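Local coordinates for protein poly-gamma-glutamate hydrolase (Bacillus phage phiNIT1, PDB 3A9L) that binds zinc and hydrolyses the gamma-glutamyl linkages of bacterial poly-gamma-glutamate, as a phage-encoded zinc peptidase, at residues 24-29 with 65-70; 35-40 with 91-96. All blocks are in the same frame, centred on the assembly; numbering follows the deposited sequence.

Contact 1 of 2, residues 24-29 with 65-70; sequences NIEVKR and LFQGLL
Strand 24-29, outermost in the mixed sheet of this chain, pairs antiparallel with strand 65-68; the axes of the two short strand segments come within 4.9 Å, with their directions 154° apart. Two hydrogen-bonded pairs, Asn24 with Gln67 and Glu26 with Leu65, flank the non-hydrogen-bonded pair Ile25 with Phe66. The straightest of the four backbone bonds runs from Gln67 N to Asn24 O at 2.9 Å, with an N-H...O angle of 171°.

The face bearing Ile25 and Phe66 makes the lighter, apolar part of the contact. With Phe66 CG anti to its backbone N, the ring lies beside Ile25, and Phe66 CD2 meets Ile25 CG1 obliquely at 3.9 Å. Much of the packing here comes from outside the pair: Met88 of helix 87-94 touches Ile25, and the Tyr23 ring meets that of Phe66 with the planes close to parallel.

The other face carries Asn24, Glu26, Leu65 and Gln67, and its partly exposed margin is the loose side. Glu26 and Leu65 run side by side; Glu26 OE1 touches the Leu65 CD1 methyl at 3.5 Å, and its hydrogen bond is to Tyr53 OH. A water accepts from Asn24 ND2 at 2.8 Å and is held only weakly by Glu26 OE2 and Gln67 NE2. Beyond the strand end, Leu69 CD2 lies 3.7 Å from Asn24 ND2. The second subunit continues the sheet antiparallel along residues 25-29.

The tight part is Asn24 against Gln67. Asn24 CG takes the crowded position between backbone N and carbonyl carbon (chi1 77°), which brings its amide alongside that of Gln67, whose OE1 is held by Thr49 OG1. Gln67 NE2 thus donates within its own amide plane to a lone pair of Asn24 OD1, at 2.9 Å.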
loop_
_atom_site.group_PDB
_atom_site.type_symbol
_atom_site.label_atom_id
_atom_site.label_comp_id
_atom_site.label_asym_id
_atom_site.label_seq_id
_atom_site.Cartn_x
_atom_site.Cartn_y
_atom_site.Cartn_z
ATOM N N ASN A 24 8.580 -7.386 0.013
ATOM C CA ASN A 24 7.665 -6.399 0.597
ATOM C C ASN A 24 6.256 -6.530 -0.036
ATOM O O ASN A 24 6.085 -7.206 -1.058
ATOM C CB ASN A 24 8.266 -4.968 0.608
ATOM C CG ASN A 24 8.240 -4.255 -0.750
ATOM O OD1 ASN A 24 7.446 -4.540 -1.633
ATOM N ND2 ASN A 24 9.090 -3.268 -0.872
ATOM N N ILE A 25 5.257 -5.927 0.610
ATOM C CA ILE A 25 3.917 -5.860 0.063
ATOM C C ILE A 25 3.453 -4.395 -0.009
ATOM O O ILE A 25 3.628 -3.603 0.951
ATOM C CB ILE A 25 2.908 -6.690 0.902
ATOM C CG1 ILE A 25 3.498 -8.070 1.301
ATOM C CG2 ILE A 25 1.590 -6.875 0.115
ATOM C CD1 ILE A 25 2.591 -8.910 2.194
ATOM N N GLU A 26 2.828 -4.055 -1.133
ATOM C CA GLU A 26 2.318 -2.706 -1.416
ATOM C C GLU A 26 0.847 -2.785 -1.796
ATOM O O GLU A 26 0.442 -3.654 -2.584
ATOM C CB GLU A 26 3.098 -2.056 -2.571
ATOM C CG GLU A 26 4.585 -1.878 -2.360
ATOM C CD GLU A 26 5.172 -0.848 -3.327
ATOM O OE1 GLU A 26 4.617 -0.641 -4.430
ATOM O OE2 GLU A 26 6.176 -0.216 -2.978
ATOM N N VAL A 27 0.026 -1.865 -1.269
ATOM C CA VAL A 27 -1.438 -1.879 -1.543
ATOM C C VAL A 27 -1.926 -0.433 -1.677
ATOM O O VAL A 27 -1.588 0.419 -0.873
ATOM C CB VAL A 27 -2.243 -2.545 -0.391
ATOM C CG1 VAL A 27 -3.739 -2.626 -0.726
ATOM C CG2 VAL A 27 -1.726 -3.926 -0.028
ATOM N N LYS A 28 -2.728 -0.155 -2.694
ATOM C CA LYS A 28 -3.483 1.061 -2.680
ATOM C C LYS A 28 -4.895 0.741 -3.141
ATOM O O LYS A 28 -5.101 0.457 -4.301
ATOM C CB LYS A 28 -2.815 2.166 -3.552
ATOM C CG LYS A 28 -3.569 3.556 -3.409
ATOM C CD LYS A 28 -2.972 4.643 -4.284
ATOM C CE LYS A 28 -3.534 6.035 -3.913
ATOM N NZ LYS A 28 -2.923 7.148 -4.711
ATOM N N ARG A 29 -5.847 0.755 -2.210
ATOM C CA ARG A 29 -7.238 0.522 -2.506
ATOM C C ARG A 29 -7.856 1.911 -2.723
ATOM O O ARG A 29 -7.865 2.743 -1.796
ATOM C CB ARG A 29 -7.921 -0.229 -1.346
ATOM C CG ARG A 29 -9.307 -0.718 -1.753
ATOM C CD ARG A 29 -10.120 -1.407 -0.661
ATOM N NE ARG A 29 -11.506 -1.544 -1.110
ATOM C CZ ARG A 29 -12.579 -1.640 -0.323
ATOM N NH1 ARG A 29 -12.458 -1.697 0.979
ATOM N NH2 ARG A 29 -13.788 -1.730 -0.864
ATOM N N LEU A 65 0.851 -5.340 -4.912
ATOM C CA LEU A 65 2.095 -5.983 -5.394
ATOM C C LEU A 65 2.790 -6.773 -4.306
ATOM O O LEU A 65 3.173 -6.206 -3.281
ATOM C CB LEU A 65 3.091 -4.919 -5.840
ATOM C CG LEU A 65 2.791 -3.941 -6.935
ATOM C CD1 LEU A 65 3.924 -2.965 -6.956
ATOM C CD2 LEU A 65 2.673 -4.678 -8.290
ATOM N N PHE A 66 2.968 -8.070 -4.514
ATOM C CA PHE A 66 3.831 -8.871 -3.624
ATOM C C PHE A 66 5.153 -8.934 -4.330
ATOM O O PHE A 66 5.241 -9.518 -5.415
ATOM C CB PHE A 66 3.260 -10.289 -3.392
ATOM C CG PHE A 66 4.055 -11.115 -2.413
ATOM C CD1 PHE A 66 5.121 -11.915 -2.868
ATOM C CD2 PHE A 66 3.735 -11.140 -1.055
ATOM C CE1 PHE A 66 5.881 -12.675 -1.976
ATOM C CE2 PHE A 66 4.487 -11.904 -0.166
ATOM C CZ PHE A 66 5.561 -12.679 -0.632
ATOM N N GLN A 67 6.164 -8.277 -3.746
ATOM C CA GLN A 67 7.413 -7.975 -4.477
ATOM C C GLN A 67 8.607 -8.729 -3.917
ATOM O O GLN A 67 8.836 -8.668 -2.712
ATOM C CB GLN A 67 7.735 -6.468 -4.368
ATOM C CG GLN A 67 6.781 -5.501 -5.097
ATOM C CD GLN A 67 7.435 -4.141 -5.359
ATOM O OE1 GLN A 67 7.719 -3.797 -6.500
ATOM N NE2 GLN A 67 7.743 -3.411 -4.304
ATOM N N GLY A 68 9.365 -9.412 -4.793
ATOM C CA GLY A 68 10.717 -9.875 -4.450
ATOM C C GLY A 68 11.730 -8.738 -4.423
ATOM O O GLY A 68 11.713 -7.865 -5.295
ATOM N N LEU A 69 12.608 -8.757 -3.426
ATOM C CA LEU A 69 13.594 -7.692 -3.184
ATOM C C LEU A 69 15.037 -8.150 -3.245
ATOM O O LEU A 69 15.965 -7.329 -3.109
ATOM C CB LEU A 69 13.389 -7.055 -1.801
ATOM C CG LEU A 69 12.013 -6.497 -1.428
ATOM C CD1 LEU A 69 12.045 -5.819 -0.060
ATOM C CD2 LEU A 69 11.595 -5.528 -2.477
ATOM N N LEU A 70 15.235 -9.441 -3.457
ATOM C CA LEU A 70 16.569 -9.987 -3.409
ATOM C C LEU A 70 17.287 -9.501 -4.644
ATOM O O LEU A 70 16.674 -9.298 -5.689
ATOM C CB LEU A 70 16.566 -11.517 -3.326
ATOM C CG LEU A 70 15.881 -12.058 -2.068
ATOM C CD1 LEU A 70 15.137 -13.365 -2.355
ATOM C CD2 LEU A 70 16.867 -12.209 -0.928
HETATM O O HOH W 1 9.395 -1.516 -3.027
#

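Contact 2 of 2, residues 35-40 with 91-96; sequences IYFSPH and CMLSKH. With ZN (zinc ion), chain C.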
loop_
_atom_site.group_PDB
_atom_site.type_symbol
_atom_site.label_atom_id
_atom_site.label_comp_id
_atom_site.label_asym_id
_atom_site.label_seq_id
_atom_site.Cartn_x
_atom_site.Cartn_y
_atom_site.Cartn_z
ATOM N N ILE A 35 -8.878 -3.657 -9.915
ATOM C CA ILE A 35 -7.618 -3.734 -9.194
ATOM C C ILE A 35 -6.561 -4.398 -10.104
ATOM O O ILE A 35 -6.799 -5.451 -10.665
ATOM C CB ILE A 35 -7.752 -4.538 -7.856
ATOM C CG1 ILE A 35 -6.396 -4.661 -7.158
ATOM C CG2 ILE A 35 -8.427 -5.912 -8.098
ATOM C CD1 ILE A 35 -6.424 -5.343 -5.761
ATOM N N TYR A 36 -5.424 -3.735 -10.258
ATOM C CA TYR A 36 -4.353 -4.253 -11.055
ATOM C C TYR A 36 -3.284 -4.702 -10.121
ATOM O O TYR A 36 -2.890 -3.973 -9.214
ATOM C CB TYR A 36 -3.816 -3.158 -11.958
ATOM C CG TYR A 36 -4.810 -2.688 -12.970
ATOM C CD1 TYR A 36 -5.131 -3.489 -14.064
ATOM C CD2 TYR A 36 -5.457 -1.462 -12.831
ATOM C CE1 TYR A 36 -6.034 -3.066 -15.024
ATOM C CE2 TYR A 36 -6.394 -1.042 -13.796
ATOM C CZ TYR A 36 -6.649 -1.857 -14.887
ATOM O OH TYR A 36 -7.556 -1.484 -15.848
ATOM N N PHE A 37 -2.802 -5.918 -10.328
ATOM C CA PHE A 37 -1.925 -6.485 -9.302
ATOM C C PHE A 37 -1.044 -7.604 -9.803
ATOM O O PHE A 37 -1.267 -8.171 -10.866
ATOM C CB PHE A 37 -2.754 -6.941 -8.088
ATOM C CG PHE A 37 -3.394 -8.274 -8.260
ATOM C CD1 PHE A 37 -4.605 -8.410 -8.955
ATOM C CD2 PHE A 37 -2.780 -9.409 -7.750
ATOM C CE1 PHE A 37 -5.185 -9.678 -9.123
ATOM C CE2 PHE A 37 -3.346 -10.678 -7.918
ATOM C CZ PHE A 37 -4.535 -10.818 -8.612
ATOM N N SER A 38 -0.012 -7.906 -9.026
ATOM C CA SER A 38 0.822 -9.054 -9.302
ATOM C C SER A 38 1.265 -9.746 -7.988
ATOM O O SER A 38 1.634 -9.079 -7.018
ATOM C CB SER A 38 2.013 -8.679 -10.176
ATOM O OG SER A 38 2.874 -9.799 -10.291
ATOM N N PRO A 39 1.173 -11.090 -7.946
ATOM C CA PRO A 39 1.742 -11.814 -6.806
ATOM C C PRO A 39 3.247 -12.064 -6.961
ATOM O O PRO A 39 3.909 -12.535 -6.015
ATOM C CB PRO A 39 0.979 -13.142 -6.818
ATOM C CG PRO A 39 0.584 -13.370 -8.248
ATOM C CD PRO A 39 0.381 -11.965 -8.845
ATOM N N HIS A 40 3.743 -11.782 -8.167
ATOM C CA HIS A 40 5.128 -12.064 -8.595
ATOM C C HIS A 40 5.872 -10.785 -9.047
ATOM O O HIS A 40 6.564 -10.749 -10.098
ATOM C CB HIS A 40 5.140 -13.207 -9.645
ATOM C CG HIS A 40 4.331 -14.412 -9.232
ATOM N ND1 HIS A 40 3.692 -15.237 -10.132
ATOM C CD2 HIS A 40 4.034 -14.907 -8.005
ATOM C CE1 HIS A 40 3.029 -16.178 -9.486
ATOM N NE2 HIS A 40 3.212 -15.992 -8.190
ATOM N N CYS A 91 -8.100 -10.313 0.627
ATOM C CA CYS A 91 -9.040 -9.315 1.099
ATOM C C CYS A 91 -9.269 -8.297 -0.042
ATOM O O CYS A 91 -10.393 -8.009 -0.408
ATOM C CB CYS A 91 -8.539 -8.685 2.398
ATOM S SG CYS A 91 -9.725 -7.647 3.234
ATOM N N MET A 92 -8.202 -7.775 -0.628
ATOM C CA MET A 92 -8.322 -6.821 -1.732
ATOM C C MET A 92 -9.128 -7.396 -2.898
ATOM O O MET A 92 -10.098 -6.799 -3.348
ATOM C CB MET A 92 -6.934 -6.373 -2.210
ATOM C CG MET A 92 -6.273 -5.408 -1.271
ATOM S SD MET A 92 -7.114 -3.803 -1.362
ATOM C CE MET A 92 -6.574 -3.171 -2.926
ATOM N N LEU A 93 -8.769 -8.593 -3.357
ATOM C CA LEU A 93 -9.510 -9.166 -4.491
ATOM C C LEU A 93 -11.018 -9.161 -4.256
ATOM O O LEU A 93 -11.778 -8.743 -5.140
ATOM C CB LEU A 93 -9.003 -10.569 -4.861
ATOM C CG LEU A 93 -7.860 -10.592 -5.903
ATOM C CD1 LEU A 93 -8.455 -10.270 -7.234
ATOM C CD2 LEU A 93 -6.745 -9.594 -5.566
ATOM N N SER A 94 -11.433 -9.585 -3.063
ATOM C CA SER A 94 -12.836 -9.743 -2.708
ATOM C C SER A 94 -13.598 -8.434 -2.647
ATOM O O SER A 94 -14.842 -8.443 -2.637
ATOM C CB SER A 94 -12.970 -10.423 -1.345
ATOM O OG SER A 94 -12.616 -9.482 -0.331
ATOM N N LYS A 95 -12.856 -7.330 -2.569
ATOM C CA LYS A 95 -13.428 -5.974 -2.485
ATOM C C LYS A 95 -13.535 -5.273 -3.853
ATOM O O LYS A 95 -13.952 -4.106 -3.964
ATOM C CB LYS A 95 -12.612 -5.134 -1.491
ATOM C CG LYS A 95 -12.529 -5.693 -0.070
ATOM C CD LYS A 95 -13.910 -5.952 0.528
ATOM C CE LYS A 95 -13.840 -6.103 2.055
ATOM N NZ LYS A 95 -12.675 -6.914 2.498
ATOM N N HIS A 96 -13.178 -6.002 -4.908
ATOM C CA HIS A 96 -13.255 -5.455 -6.258
ATOM C C HIS A 96 -14.041 -6.352 -7.191
ATOM O O HIS A 96 -13.860 -7.573 -7.214
ATOM C CB HIS A 96 -11.868 -5.245 -6.852
ATOM C CG HIS A 96 -11.030 -4.298 -6.075
ATOM N ND1 HIS A 96 -10.377 -4.662 -4.923
ATOM C CD2 HIS A 96 -10.735 -2.995 -6.282
ATOM C CE1 HIS A 96 -9.718 -3.619 -4.450
ATOM N NE2 HIS A 96 -9.933 -2.593 -5.249
HETATM ZN ZN ZN C . 3.729 -15.251 -12.321
HETATM O O HOH W 2 4.016 -16.154 -14.391
#
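Ile35 makes the largest share of this contact, its side chain set against the end of helix 87-94 and the turn that follows. Its CB stands over the centre of the His96 imidazole, 3.7 Å from the centroid and 9° off the normal, a CH-pi contact. CG1 is anti to the backbone N (chi1 177°), which sends CD1 on to Met92, where it meets CE at 3.6 Å. Two residues along the strand from Ile35, Phe37 meets Leu93 of the helix tip to tip: Leu93 CD2 sits above the Phe37 ring, offset toward the rim and 4.0 Å from its centroid, while Leu93 CD1 touches the ring atom CE1 at 3.8 Å.

A second shell fixes the imidazole. His96 ND1 donates to Met92 O at 2.7 Å; the acceptor lies in the ring plane, but the donor is 45° out of the carbonyl plane. Met92 O also accepts from Lys95 N, so one helix-end carbonyl receives two donors. At the far side of the ring, NE2 bonds to Ser62 OG, and the two bonds together hold the ring flat against Ile35.

Farther along segment 35-40 an ST turn, with Ser38 OG accepting from His40 N at 3.0 Å, shapes the chain ahead of the metal ligand. His40 ND1 binds zinc at 2.2 Å, NE2 is bonded to Val79 O, and Pro39 CG covers the centre of one ring face. Glu45, His103 and a water also bind the ion. This is helix-on-sheet packing whose strand runs into the His-Glu-His zinc site of a zinc exopeptidase-clan fold.

Both contacts are buried and use neighbouring strands of one sheet, 62-68 and 34-42, which meet where Phe66 N probably bonds to Ser38 O at 3.0 Å. Contact 1 lies within the sheet at its outer strand, so its chemistry is mainly backbone pairing, with a polar face that has a water at its margin, near the second subunit. Contact 2 joins sheet to helix through apolar and CH-pi packing alone, nearer the chain's centre. Met92 ties the two: its CE, part of contact 2, also packs on Val27 CG1 and Arg29 CB of strand 23-29. Zinc is bound directly in contact 2, whereas the Phe66 side chain of contact 1 lies about 10 Å from the ion.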